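Local coordinates for thioredoxin domain-containing protein (Silicibacter pomeroyi, PDB 3EYT), which is of unknown function but belongs to the thioredoxin-like AhpC/TSA family, and is probably a redox-active oxidoreductase or antioxidant protein, at residues V98-P101 and P107-M110; F36-P41 and K84-E89; E73-M78 and D103-R108; G28-I33 and T149-A154; Q12-F15 and D20-L23. All blocks are in the same frame, centred on the assembly; numbering follows the deposited sequence.

Contact 1: residues V98-P101 and P107-M110; sequences VDQP and PRTM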
# COMPACT_ATOMS: atom_id res chain seq x y z
N VAL C 98 -3.43 3.92 13.16
CA VAL C 98 -2.27 3.79 12.27
C VAL C 98 -1.33 4.98 12.56
O VAL C 98 -1.73 6.16 12.44
CB VAL C 98 -2.67 3.82 10.78
CG1 VAL C 98 -1.41 3.79 9.85
CG2 VAL C 98 -3.61 2.63 10.45
N ASP C 99 -0.11 4.65 12.94
CA ASP C 99 0.88 5.67 13.31
C ASP C 99 1.22 6.47 12.05
O ASP C 99 1.38 5.92 10.97
CB ASP C 99 2.11 4.98 13.85
CG ASP C 99 3.01 5.91 14.66
OD1 ASP C 99 2.83 7.17 14.68
OD2 ASP C 99 3.94 5.36 15.27
N GLN C 100 1.34 7.79 12.19
CA GLN C 100 1.66 8.64 11.02
C GLN C 100 3.06 8.34 10.46
O GLN C 100 4.00 8.10 11.21
CB GLN C 100 1.59 10.12 11.42
CG GLN C 100 0.19 10.63 11.80
CD GLN C 100 0.21 12.13 12.14
OE1 GLN C 100 1.25 12.82 12.02
NE2 GLN C 100 -0.93 12.64 12.56
N PRO C 101 3.22 8.46 9.13
CA PRO C 101 4.53 8.24 8.52
C PRO C 101 5.57 9.27 9.01
O PRO C 101 5.24 10.45 9.22
CB PRO C 101 4.27 8.41 7.03
CG PRO C 101 2.96 9.25 6.95
CD PRO C 101 2.18 8.84 8.14
N PRO C 107 7.67 5.38 12.03
CA PRO C 107 6.57 6.34 12.08
C PRO C 107 6.65 7.26 13.31
O PRO C 107 7.48 7.03 14.20
CB PRO C 107 5.33 5.46 12.09
CG PRO C 107 5.79 4.15 12.75
CD PRO C 107 7.25 4.00 12.39
N ARG C 108 5.79 8.29 13.37
CA ARG C 108 6.03 9.43 14.27
C ARG C 108 5.85 9.10 15.76
O ARG C 108 6.68 9.52 16.60
CB ARG C 108 5.17 10.65 13.90
CG ARG C 108 5.45 11.15 12.48
CD ARG C 108 4.92 12.53 12.22
NE ARG C 108 5.42 13.50 13.19
CZ ARG C 108 6.48 14.28 13.00
NH1 ARG C 108 7.18 14.23 11.86
NH2 ARG C 108 6.85 15.13 13.95
N THR C 109 4.78 8.40 16.09
CA THR C 109 4.52 8.08 17.52
C THR C 109 5.55 7.08 18.04
O THR C 109 6.10 7.21 19.16
CB THR C 109 3.09 7.53 17.71
OG1 THR C 109 2.18 8.40 17.03
CG2 THR C 109 2.72 7.42 19.19
N MSE C 110 5.84 6.09 17.21
CA MSE C 110 6.90 5.15 17.55
C MSE C 110 8.23 5.84 17.88
O MSE C 110 8.86 5.49 18.89
CB MSE C 110 7.14 4.17 16.38
CG MSE C 110 8.03 3.00 16.81
SE MSE C 110 8.43 1.77 15.34
CE MSE C 110 9.58 0.57 16.36
O HOH W 1 6.74 12.88 9.30

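Contact 2: residues F36-P41 and K84-E89; sequences FQMLCP and KAFLHE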
# COMPACT_ATOMS: atom_id res chain seq x y z
N PHE C 36 2.39 -2.61 17.42
CA PHE C 36 2.59 -3.86 16.72
C PHE C 36 2.69 -3.57 15.21
O PHE C 36 2.29 -2.51 14.73
CB PHE C 36 1.40 -4.82 17.01
CG PHE C 36 0.10 -4.41 16.34
CD1 PHE C 36 -0.32 -5.04 15.15
CD2 PHE C 36 -0.72 -3.42 16.91
CE1 PHE C 36 -1.52 -4.66 14.53
CE2 PHE C 36 -1.92 -3.03 16.31
CZ PHE C 36 -2.33 -3.66 15.10
N GLN C 37 3.22 -4.57 14.48
CA GLN C 37 3.13 -4.62 13.02
C GLN C 37 2.39 -5.89 12.73
O GLN C 37 2.68 -6.95 13.33
CB GLN C 37 4.52 -4.76 12.37
CG GLN C 37 5.43 -3.52 12.52
CD GLN C 37 6.73 -3.65 11.72
OE1 GLN C 37 6.92 -2.95 10.75
NE2 GLN C 37 7.57 -4.61 12.09
N MSE C 38 1.48 -5.82 11.77
CA MSE C 38 0.61 -6.95 11.46
C MSE C 38 1.38 -8.16 10.93
O MSE C 38 0.95 -9.28 11.13
CB MSE C 38 -0.50 -6.52 10.50
CG MSE C 38 0.04 -6.05 9.15
SE MSE C 38 -1.43 -5.53 7.98
CE MSE C 38 -1.89 -7.33 7.29
N LEU C 39 2.51 -7.95 10.26
CA LEU C 39 3.30 -9.08 9.74
C LEU C 39 4.47 -9.53 10.65
O LEU C 39 5.32 -10.33 10.26
CB LEU C 39 3.80 -8.76 8.31
CG LEU C 39 2.75 -8.39 7.25
CD1 LEU C 39 3.45 -8.22 5.90
CD2 LEU C 39 1.64 -9.47 7.15
N CYS C 40 4.50 -9.03 11.88
CA CYS C 40 5.57 -9.40 12.79
C CYS C 40 5.14 -10.63 13.59
O CYS C 40 4.13 -10.58 14.29
CB CYS C 40 5.89 -8.20 13.66
SG CYS C 40 6.68 -8.54 15.24
N PRO C 41 5.87 -11.74 13.46
CA PRO C 41 5.37 -12.99 14.06
C PRO C 41 5.17 -12.89 15.57
O PRO C 41 4.19 -13.44 16.08
CB PRO C 41 6.43 -14.04 13.68
CG PRO C 41 7.09 -13.48 12.45
CD PRO C 41 7.06 -11.96 12.62
N LYS C 84 -7.05 -3.46 7.90
CA LYS C 84 -8.50 -3.66 8.07
C LYS C 84 -8.86 -5.17 8.00
O LYS C 84 -9.61 -5.67 8.85
CB LYS C 84 -9.27 -2.87 6.99
CG LYS C 84 -10.74 -2.68 7.33
CD LYS C 84 -11.44 -1.89 6.24
CE LYS C 84 -12.81 -1.49 6.72
NZ LYS C 84 -13.76 -1.82 5.64
N ALA C 85 -8.30 -5.87 7.02
CA ALA C 85 -8.55 -7.32 6.84
C ALA C 85 -7.95 -8.11 7.99
O ALA C 85 -8.59 -9.02 8.52
CB ALA C 85 -8.02 -7.80 5.51
N PHE C 86 -6.75 -7.73 8.41
CA PHE C 86 -6.10 -8.38 9.54
C PHE C 86 -6.89 -8.26 10.84
O PHE C 86 -7.05 -9.26 11.60
CB PHE C 86 -4.68 -7.77 9.70
CG PHE C 86 -3.95 -8.26 10.91
CD1 PHE C 86 -3.22 -9.44 10.86
CD2 PHE C 86 -3.95 -7.51 12.08
CE1 PHE C 86 -2.50 -9.88 11.99
CE2 PHE C 86 -3.26 -7.95 13.23
CZ PHE C 86 -2.54 -9.14 13.18
N LEU C 87 -7.41 -7.07 11.12
CA LEU C 87 -8.21 -6.85 12.32
C LEU C 87 -9.50 -7.67 12.27
O LEU C 87 -9.94 -8.19 13.29
CB LEU C 87 -8.56 -5.38 12.52
CG LEU C 87 -7.41 -4.39 12.63
CD1 LEU C 87 -7.95 -2.98 12.68
CD2 LEU C 87 -6.57 -4.73 13.86
N HIS C 88 -10.10 -7.77 11.09
CA HIS C 88 -11.28 -8.63 10.91
C HIS C 88 -10.96 -10.12 11.18
O HIS C 88 -11.59 -10.75 12.06
CB HIS C 88 -11.89 -8.43 9.51
CG HIS C 88 -13.13 -9.24 9.28
ND1 HIS C 88 -13.12 -10.44 8.61
CD2 HIS C 88 -14.41 -9.03 9.66
CE1 HIS C 88 -14.34 -10.94 8.57
NE2 HIS C 88 -15.15 -10.10 9.21
N GLU C 89 -9.97 -10.67 10.47
CA GLU C 89 -9.63 -12.12 10.60
C GLU C 89 -9.26 -12.54 11.99
O GLU C 89 -9.62 -13.64 12.43
CB GLU C 89 -8.46 -12.50 9.69
CG GLU C 89 -8.83 -12.54 8.24
CD GLU C 89 -9.93 -13.53 7.99
OE1 GLU C 89 -11.05 -13.09 7.60
OE2 GLU C 89 -9.69 -14.74 8.22

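Contact 3: residues E73-M78 and D103-R108; sequences EHHEAM and DGAMPR. With EDO (1,2-ethanediol), chain I.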
# COMPACT_ATOMS: atom_id res chain seq x y z
N GLU C 73 8.84 -0.99 8.52
CA GLU C 73 9.49 -1.73 7.43
C GLU C 73 8.43 -2.37 6.54
O GLU C 73 7.30 -2.53 7.00
CB GLU C 73 10.37 -2.82 8.01
CG GLU C 73 9.60 -3.75 8.93
CD GLU C 73 10.51 -4.74 9.62
OE1 GLU C 73 11.75 -4.69 9.38
OE2 GLU C 73 9.99 -5.57 10.40
N HIS C 74 8.78 -2.72 5.29
CA HIS C 74 7.82 -3.34 4.38
C HIS C 74 6.53 -2.51 4.33
O HIS C 74 5.43 -3.09 4.34
CB HIS C 74 7.44 -4.75 4.86
CG HIS C 74 8.60 -5.66 5.14
ND1 HIS C 74 9.49 -6.05 4.16
CD2 HIS C 74 8.98 -6.31 6.27
CE1 HIS C 74 10.39 -6.88 4.68
NE2 HIS C 74 10.10 -7.05 5.95
N HIS C 75 6.65 -1.18 4.29
CA HIS C 75 5.47 -0.31 4.42
C HIS C 75 4.34 -0.66 3.43
O HIS C 75 3.14 -0.61 3.76
CB HIS C 75 5.90 1.17 4.26
CG HIS C 75 6.97 1.59 5.24
ND1 HIS C 75 8.29 1.19 5.13
CD2 HIS C 75 6.90 2.38 6.34
CE1 HIS C 75 8.99 1.71 6.13
NE2 HIS C 75 8.17 2.42 6.89
N GLU C 76 4.73 -1.05 2.21
CA GLU C 76 3.78 -1.34 1.14
C GLU C 76 2.97 -2.62 1.37
O GLU C 76 1.96 -2.83 0.71
CB GLU C 76 4.48 -1.37 -0.24
CG GLU C 76 5.40 -2.58 -0.49
CD GLU C 76 6.64 -2.60 0.41
OE1 GLU C 76 7.05 -1.49 0.89
OE2 GLU C 76 7.20 -3.72 0.65
N ALA C 77 3.42 -3.46 2.29
CA ALA C 77 2.80 -4.74 2.59
C ALA C 77 1.77 -4.63 3.71
O ALA C 77 0.97 -5.57 3.89
CB ALA C 77 3.84 -5.72 3.02
N MSE C 78 1.82 -3.52 4.46
CA MSE C 78 1.10 -3.36 5.73
C MSE C 78 0.29 -2.06 5.73
O MSE C 78 0.21 -1.39 6.76
CB MSE C 78 2.07 -3.35 6.90
CG MSE C 78 2.95 -4.62 6.99
SE MSE C 78 3.67 -4.81 8.74
CE MSE C 78 5.53 -5.15 8.24
N ASP C 103 9.69 11.01 9.04
CA ASP C 103 10.66 11.59 8.14
C ASP C 103 11.41 10.48 7.44
O ASP C 103 11.71 10.58 6.24
CB ASP C 103 11.62 12.49 8.92
CG ASP C 103 10.92 13.75 9.43
OD1 ASP C 103 10.16 14.33 8.64
OD2 ASP C 103 11.11 14.14 10.62
N GLY C 104 11.70 9.41 8.20
CA GLY C 104 12.35 8.22 7.65
C GLY C 104 11.38 7.02 7.76
O GLY C 104 10.16 7.20 7.74
N ALA C 105 11.95 5.82 7.89
CA ALA C 105 11.25 4.55 7.99
C ALA C 105 10.29 4.47 9.20
O ALA C 105 9.15 4.04 9.05
CB ALA C 105 12.27 3.41 8.06
N MSE C 106 10.78 4.88 10.38
CA MSE C 106 10.02 4.79 11.61
C MSE C 106 8.88 5.81 11.63
O MSE C 106 9.11 6.99 11.29
CB MSE C 106 10.96 5.06 12.79
CG MSE C 106 10.34 4.75 14.13
SE MSE C 106 11.73 4.59 15.53
CE MSE C 106 12.94 3.37 14.63
N PRO C 107 7.67 5.38 12.03
CA PRO C 107 6.57 6.34 12.08
C PRO C 107 6.65 7.26 13.31
O PRO C 107 7.48 7.03 14.20
CB PRO C 107 5.33 5.46 12.09
CG PRO C 107 5.79 4.15 12.75
CD PRO C 107 7.25 4.00 12.39
N ARG C 108 5.79 8.29 13.37
CA ARG C 108 6.03 9.43 14.27
C ARG C 108 5.85 9.10 15.76
O ARG C 108 6.68 9.52 16.60
CB ARG C 108 5.17 10.65 13.90
CG ARG C 108 5.45 11.15 12.48
CD ARG C 108 4.92 12.53 12.22
NE ARG C 108 5.42 13.50 13.19
CZ ARG C 108 6.48 14.28 13.00
NH1 ARG C 108 7.18 14.23 11.86
NH2 ARG C 108 6.85 15.13 13.95
C1 EDO I . 11.49 9.25 12.14
O1 EDO I . 11.25 8.45 10.97
C2 EDO I . 10.19 9.91 12.63
O2 EDO I . 10.01 11.17 11.95

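Contact 4: residues G28-I33 and T149-A154; sequences GKVIVI and TLLGEA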
# COMPACT_ATOMS: atom_id res chain seq x y z
N GLY C 28 -7.54 10.04 33.25
CA GLY C 28 -8.25 9.40 34.38
C GLY C 28 -8.40 7.88 34.27
O GLY C 28 -8.71 7.21 35.26
N LYS C 29 -8.21 7.35 33.07
CA LYS C 29 -8.11 5.90 32.84
C LYS C 29 -6.65 5.54 32.76
O LYS C 29 -5.83 6.35 32.31
CB LYS C 29 -8.72 5.48 31.50
CG LYS C 29 -10.22 5.60 31.40
CD LYS C 29 -10.60 5.56 29.93
CE LYS C 29 -12.10 5.68 29.74
NZ LYS C 29 -12.80 4.72 30.61
N VAL C 30 -6.33 4.34 33.22
CA VAL C 30 -5.05 3.73 32.92
C VAL C 30 -5.15 3.31 31.44
O VAL C 30 -6.18 2.83 30.97
CB VAL C 30 -4.76 2.56 33.89
CG1 VAL C 30 -3.54 1.76 33.46
CG2 VAL C 30 -4.58 3.11 35.32
N ILE C 31 -4.09 3.57 30.68
CA ILE C 31 -4.12 3.26 29.25
C ILE C 31 -3.03 2.24 28.94
O ILE C 31 -1.85 2.40 29.36
CB ILE C 31 -3.91 4.54 28.41
CG1 ILE C 31 -4.87 5.64 28.88
CG2 ILE C 31 -4.06 4.25 26.91
CD1 ILE C 31 -4.51 7.01 28.35
N VAL C 32 -3.41 1.17 28.24
CA VAL C 32 -2.47 0.17 27.77
C VAL C 32 -2.41 0.29 26.26
O VAL C 32 -3.43 0.18 25.59
CB VAL C 32 -2.94 -1.27 28.12
CG1 VAL C 32 -1.97 -2.31 27.58
CG2 VAL C 32 -3.12 -1.42 29.63
N ILE C 33 -1.21 0.53 25.73
CA ILE C 33 -1.03 0.60 24.28
C ILE C 33 -0.16 -0.54 23.78
O ILE C 33 0.97 -0.71 24.22
CB ILE C 33 -0.40 1.95 23.84
CG1 ILE C 33 -1.20 3.12 24.40
CG2 ILE C 33 -0.29 2.06 22.29
CD1 ILE C 33 -0.49 4.52 24.15
N THR C 149 -1.35 -1.26 40.34
CA THR C 149 -0.67 -0.16 41.02
C THR C 149 -1.17 1.19 40.50
O THR C 149 -1.48 2.11 41.29
CB THR C 149 0.86 -0.27 40.86
OG1 THR C 149 1.30 -1.52 41.41
CG2 THR C 149 1.61 0.91 41.56
N LEU C 150 -1.27 1.29 39.18
CA LEU C 150 -1.75 2.49 38.50
C LEU C 150 -3.23 2.74 38.78
O LEU C 150 -3.65 3.90 39.01
CB LEU C 150 -1.48 2.38 36.99
CG LEU C 150 -0.01 2.31 36.57
CD1 LEU C 150 0.14 2.43 35.04
CD2 LEU C 150 0.76 3.44 37.25
N LEU C 151 -4.03 1.67 38.78
CA LEU C 151 -5.44 1.77 39.16
C LEU C 151 -5.61 2.17 40.63
O LEU C 151 -6.61 2.80 40.99
CB LEU C 151 -6.19 0.46 38.90
CG LEU C 151 -6.44 0.10 37.44
CD1 LEU C 151 -7.15 -1.25 37.39
CD2 LEU C 151 -7.28 1.18 36.75
N GLY C 152 -4.63 1.81 41.46
CA GLY C 152 -4.65 2.15 42.89
C GLY C 152 -4.43 3.63 43.20
O GLY C 152 -4.74 4.09 44.30
N GLU C 153 -3.88 4.36 42.23
CA GLU C 153 -3.56 5.78 42.39
C GLU C 153 -4.79 6.67 42.28
O GLU C 153 -5.75 6.34 41.57
CB GLU C 153 -2.49 6.19 41.37
CG GLU C 153 -1.15 5.52 41.60
CD GLU C 153 -0.04 5.95 40.63
OE1 GLU C 153 -0.30 6.51 39.53
OE2 GLU C 153 1.14 5.71 40.99
N ALA C 154 -4.75 7.80 42.97
CA ALA C 154 -5.86 8.74 43.04
C ALA C 154 -6.05 9.38 41.68
O ALA C 154 -5.07 9.62 40.96
CB ALA C 154 -5.60 9.80 44.08

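Contact 5: residues Q12-F15 and D20-L23; sequences QQWF and DLTL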
# COMPACT_ATOMS: atom_id res chain seq x y z
N GLN C 12 -2.82 8.61 11.88
CA GLN C 12 -3.28 8.93 10.53
C GLN C 12 -4.77 8.55 10.35
O GLN C 12 -5.56 9.28 9.69
CB GLN C 12 -2.42 8.15 9.55
CG GLN C 12 -2.75 8.39 8.09
CD GLN C 12 -2.88 7.07 7.36
OE1 GLN C 12 -1.90 6.48 6.86
NE2 GLN C 12 -4.09 6.58 7.32
N GLN C 13 -5.14 7.41 10.93
CA GLN C 13 -6.53 7.00 10.97
C GLN C 13 -6.76 5.95 12.06
O GLN C 13 -5.82 5.29 12.49
CB GLN C 13 -6.95 6.44 9.62
CG GLN C 13 -6.28 5.16 9.23
CD GLN C 13 -6.81 4.72 7.89
OE1 GLN C 13 -7.87 4.15 7.82
NE2 GLN C 13 -6.09 5.04 6.81
N TRP C 14 -8.01 5.79 12.45
CA TRP C 14 -8.43 4.88 13.52
C TRP C 14 -9.34 3.79 12.96
O TRP C 14 -10.15 4.07 12.08
CB TRP C 14 -9.22 5.67 14.57
CG TRP C 14 -8.33 6.40 15.55
CD1 TRP C 14 -8.00 7.73 15.53
CD2 TRP C 14 -7.62 5.82 16.67
NE1 TRP C 14 -7.16 8.02 16.60
CE2 TRP C 14 -6.91 6.88 17.30
CE3 TRP C 14 -7.56 4.53 17.23
CZ2 TRP C 14 -6.12 6.68 18.44
CZ3 TRP C 14 -6.76 4.33 18.37
CH2 TRP C 14 -6.06 5.41 18.95
N PHE C 15 -9.16 2.56 13.43
CA PHE C 15 -10.12 1.48 13.19
C PHE C 15 -10.82 1.15 14.51
O PHE C 15 -10.23 1.29 15.58
CB PHE C 15 -9.41 0.23 12.63
CG PHE C 15 -8.91 0.40 11.21
CD1 PHE C 15 -9.76 0.20 10.13
CD2 PHE C 15 -7.58 0.73 10.96
CE1 PHE C 15 -9.29 0.38 8.80
CE2 PHE C 15 -7.10 0.88 9.67
CZ PHE C 15 -7.96 0.71 8.58
N ASP C 20 -11.78 10.23 16.80
CA ASP C 20 -10.35 10.40 16.80
C ASP C 20 -9.94 10.48 18.27
O ASP C 20 -10.04 11.54 18.90
CB ASP C 20 -10.00 11.70 16.07
CG ASP C 20 -8.54 11.81 15.73
OD1 ASP C 20 -7.77 10.87 16.02
OD2 ASP C 20 -8.15 12.85 15.17
N LEU C 21 -9.50 9.34 18.81
CA LEU C 21 -9.03 9.27 20.21
C LEU C 21 -7.71 9.94 20.50
O LEU C 21 -6.75 9.75 19.77
CB LEU C 21 -8.91 7.80 20.66
CG LEU C 21 -10.19 7.01 20.90
CD1 LEU C 21 -9.85 5.56 21.14
CD2 LEU C 21 -11.01 7.58 22.09
N THR C 22 -7.65 10.66 21.61
CA THR C 22 -6.39 11.21 22.08
C THR C 22 -6.15 10.77 23.52
O THR C 22 -7.09 10.38 24.24
CB THR C 22 -6.41 12.74 22.04
OG1 THR C 22 -7.42 13.20 22.94
CG2 THR C 22 -6.72 13.26 20.61
N LEU C 23 -4.90 10.89 23.95
CA LEU C 23 -4.54 10.57 25.34
C LEU C 23 -5.26 11.51 26.32
O LEU C 23 -5.68 11.08 27.42
CB LEU C 23 -3.01 10.60 25.54
CG LEU C 23 -2.21 9.55 24.75
CD1 LEU C 23 -0.75 9.55 25.14
CD2 LEU C 23 -2.80 8.16 24.93

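Contact 1: residues V98-P101 and P107-M110
The carboxylate of Asp-99 receives the first turn of helix 108-112 through both of its oxygens. OD1 takes two bonds from one residue: the backbone N of Thr-109 reaches its syn lone pair at 2.7 Å, and Thr-109 OG1, also 2.7 Å from OD1, donates from above the carboxylate plane. OD2 uses its own syn lone pair for the N of Met-110, a bond of 2.8 Å with an N-H...O angle of 154°. Three donors thus grip one buried carboxylate and fix its rotation, and the amides of the helix start would be expected to stabilise its negative charge. The first torsion of Asp-99 holds CG trans to the backbone N (chi1 -162°), which carries the oxygens to the helix end. Alongside, the ring of Pro-107, the N-cap residue, packs its CG 3.4 Å from Asp-99 OD2.

One residue on, the O of Gln-100 accepts the N of Arg-108 at 2.8 Å, and a water, at the edge of the guanidinium and in its plane, bridges Arg-108 NH1 to Pro-101 O. Thr-109 OG1 and Arg-108 NE are also hydrogen-bonded to Gln-10, and Gln-100 NE2 to the O of Ile-11. Strand 96-99 runs between strands 63-69 and 11-15 of the central sheet, and this contact ties its C-terminal end to the start of helix 108-112.

Contact 2: residues F36-P41 and K84-E89
Met-38, a selenomethionine in the loop between strand 30-36 and helix 41-57, lies over one face of the ring of Phe-86 on helix 80-89. In this thioredoxin-like fold the same loop leads to Cys-40, the first cysteine of a CxxC at the helix start that is consistent with the thioredoxin motif. The fit is a CH-pi contact: Met-38 CB sits 3.8 Å from the ring centroid and only 8° off the normal, almost over its centre. CG of Met-38 is wedged between its backbone N and carbonyl carbon (chi1 63°); the chain runs extended past CG and bends at chi3. SE is oblique to the ring, 5.5 Å from the centroid, in a Met-aromatic contact, while CE comes down on Phe-86 CB at 3.7 Å. The two side chains run past each other in opposite senses.

Phe-36, at the end of its strand, comes obliquely to the CE2 corner of the same ring, and Val-44 and Ile-48 of helix 41-57 pack on Phe-86 as well. Helix 80-89 is thereby joined to the loop before Cys-40 through one aromatic side chain. With an alanine here, Met-38 CB is likely to lose the ring it rests on, and a gap to open between helix and loop. Met-38 also packs against Leu-39 of the third subunit. The two phenylalanine rings meet through Phe-36 CE1 and Phe-86 CE2, 3.9 Å apart.

Contact 3: residues E73-M78 and D103-R108
His-75 and Ala-105 account for nearly all of the surface buried here, and one hydrogen bond joins them. The imidazole NE2 of His-75 donates to the backbone O of Ala-105 at 2.9 Å, nearly straight, with an N-H...O angle of 168°. The oxygen meets the ring at its edge, only 6° out of the imidazole plane, whereas from the acceptor's side the donor is tilted somewhat from the carbonyl plane, with a C=O...N angle of 127°. The first torsion of His-75 keeps CG beside the backbone N, which turns the ring outward from the 3-10 segment toward the 103-108 loop. The methyl of Ala-105 lies nearby, its CB 4.2 Å from His-75 CE1. One face of the imidazole is covered from within its own segment by the backbone N of Glu-73, 3.5 Å above the plane and toward the rim.

Around Ala-105 the same loop holds a molecule of 1,2-ethanediol, probably from the crystallisation liquor. Asp-103 N donates to its O2 at 2.9 Å and Gly-104 N to its O1 at 3.0 Å, while O1 in turn donates to the O of Met-106. Around this surface contact, His-75 packs against Ile-81 of the second subunit and Glu-76 of the fourth. The bond joins the loop after strand 63-69 to the one after strand 96-99, which is consistent with NE2 of His-75 carrying a proton, whether in the neutral tautomer or the cation.

Contact 4: residues G28-I33 and T149-A154
Val-30 turns its side chain from the start of strand 30-36 onto the C-terminal part of helix 140-151, where it meets Leu-150 and Leu-151. Its CB is already near the helix, with Leu-151 CD2 at 4.1 Å. From there the two methyls divide the work. CG1, anti to the valine's backbone N (chi1 171°), lies over Leu-150, 4.1 Å from both CB and CD1 of that residue. CG2 fits between the two leucines, touching Leu-150 CB and Leu-151 CD2, each at 3.6 Å. Leu-150 therefore presents mainly the base of its side chain, whereas Leu-151 reaches across with a methyl: its CB does not aim at the strand, but the end of the chain swings closer. The valine crosses each leucine at about a right angle. No hydrogen bond links the two segments; the contact is wholly apolar.

Leu-150 continues onto Leu-123 of strand 120-124, and Leu-151 onto Val-63 of strand 63-69 and Phe-58. The C-terminal helix 140-151 thus packs across strand 30-36 and both strands that flank it in the central sheet.

Contact 5: residues Q12-F15 and D20-L23
With CG of Trp-14 held beside its backbone N (chi1 -82°), the indole reaches from strand 11-15 over to the 20-23 loop, where Asp-20 and Leu-21 receive it. Asp-20 is modelled in two conformers; in the one described here its first torsion swings CG away from the backbone N (chi1 -167°) and so brings the carboxylate back toward the ring, although CB starts off away from it. In this conformer OD1 lies at the indole edge, near its plane, 3.0 Å from Trp-14 NE1. The hydrogen bond between them is weak, bent to 122° at the hydrogen, and doubtful because it depends on that one conformer; the carboxylate is turned steeply against the ring.

Leu-21 covers one face of the indole. Its CB makes a CH-pi contact with the six-membered ring, 4.1 Å from the centroid and offset toward the rim, with Trp-14 CZ2 the nearest ring atom to it at 3.7 Å. The O of Leu-21 also lies 3.4 Å from Trp-14 CZ2. Strand 11-15 is an outermost strand of the thioredoxin-like sheet within this chain, pairing with strand 96-99, and the loop that follows it folds back to place Leu-21 on the tryptophan. A serine in place of Trp-14 would probably leave Leu-21 CB without its aromatic partner and open a gap beside Leu-21 and Pro-95. Trp-14 and Leu-21 both pack on Pro-95, just before strand 96-99.

In the fold
Contacts 1, 4 and 5 all reach the central mixed sheet. Contacts 1 and 5 meet where strands 96-99 and 11-15 pair, through Val-98 and the backbone of Gln-12 and Gln-13, their centres 11 Å apart. Contact 3 shares Pro-107 and Arg-108 with contact 1, with centres 8 Å apart, and touches contact 2 through Gln-37 and Glu-73. Contact 2 holds Cys-40 of the CxxC pattern, the probable redox site if the protein works as its relatives do. Contact 4 lies on the opposite side of the chain's centre from contact 2, 27 Å between centres. Contact 5 reaches contact 2 where Phe-15 packs on Lys-84 and Leu-87.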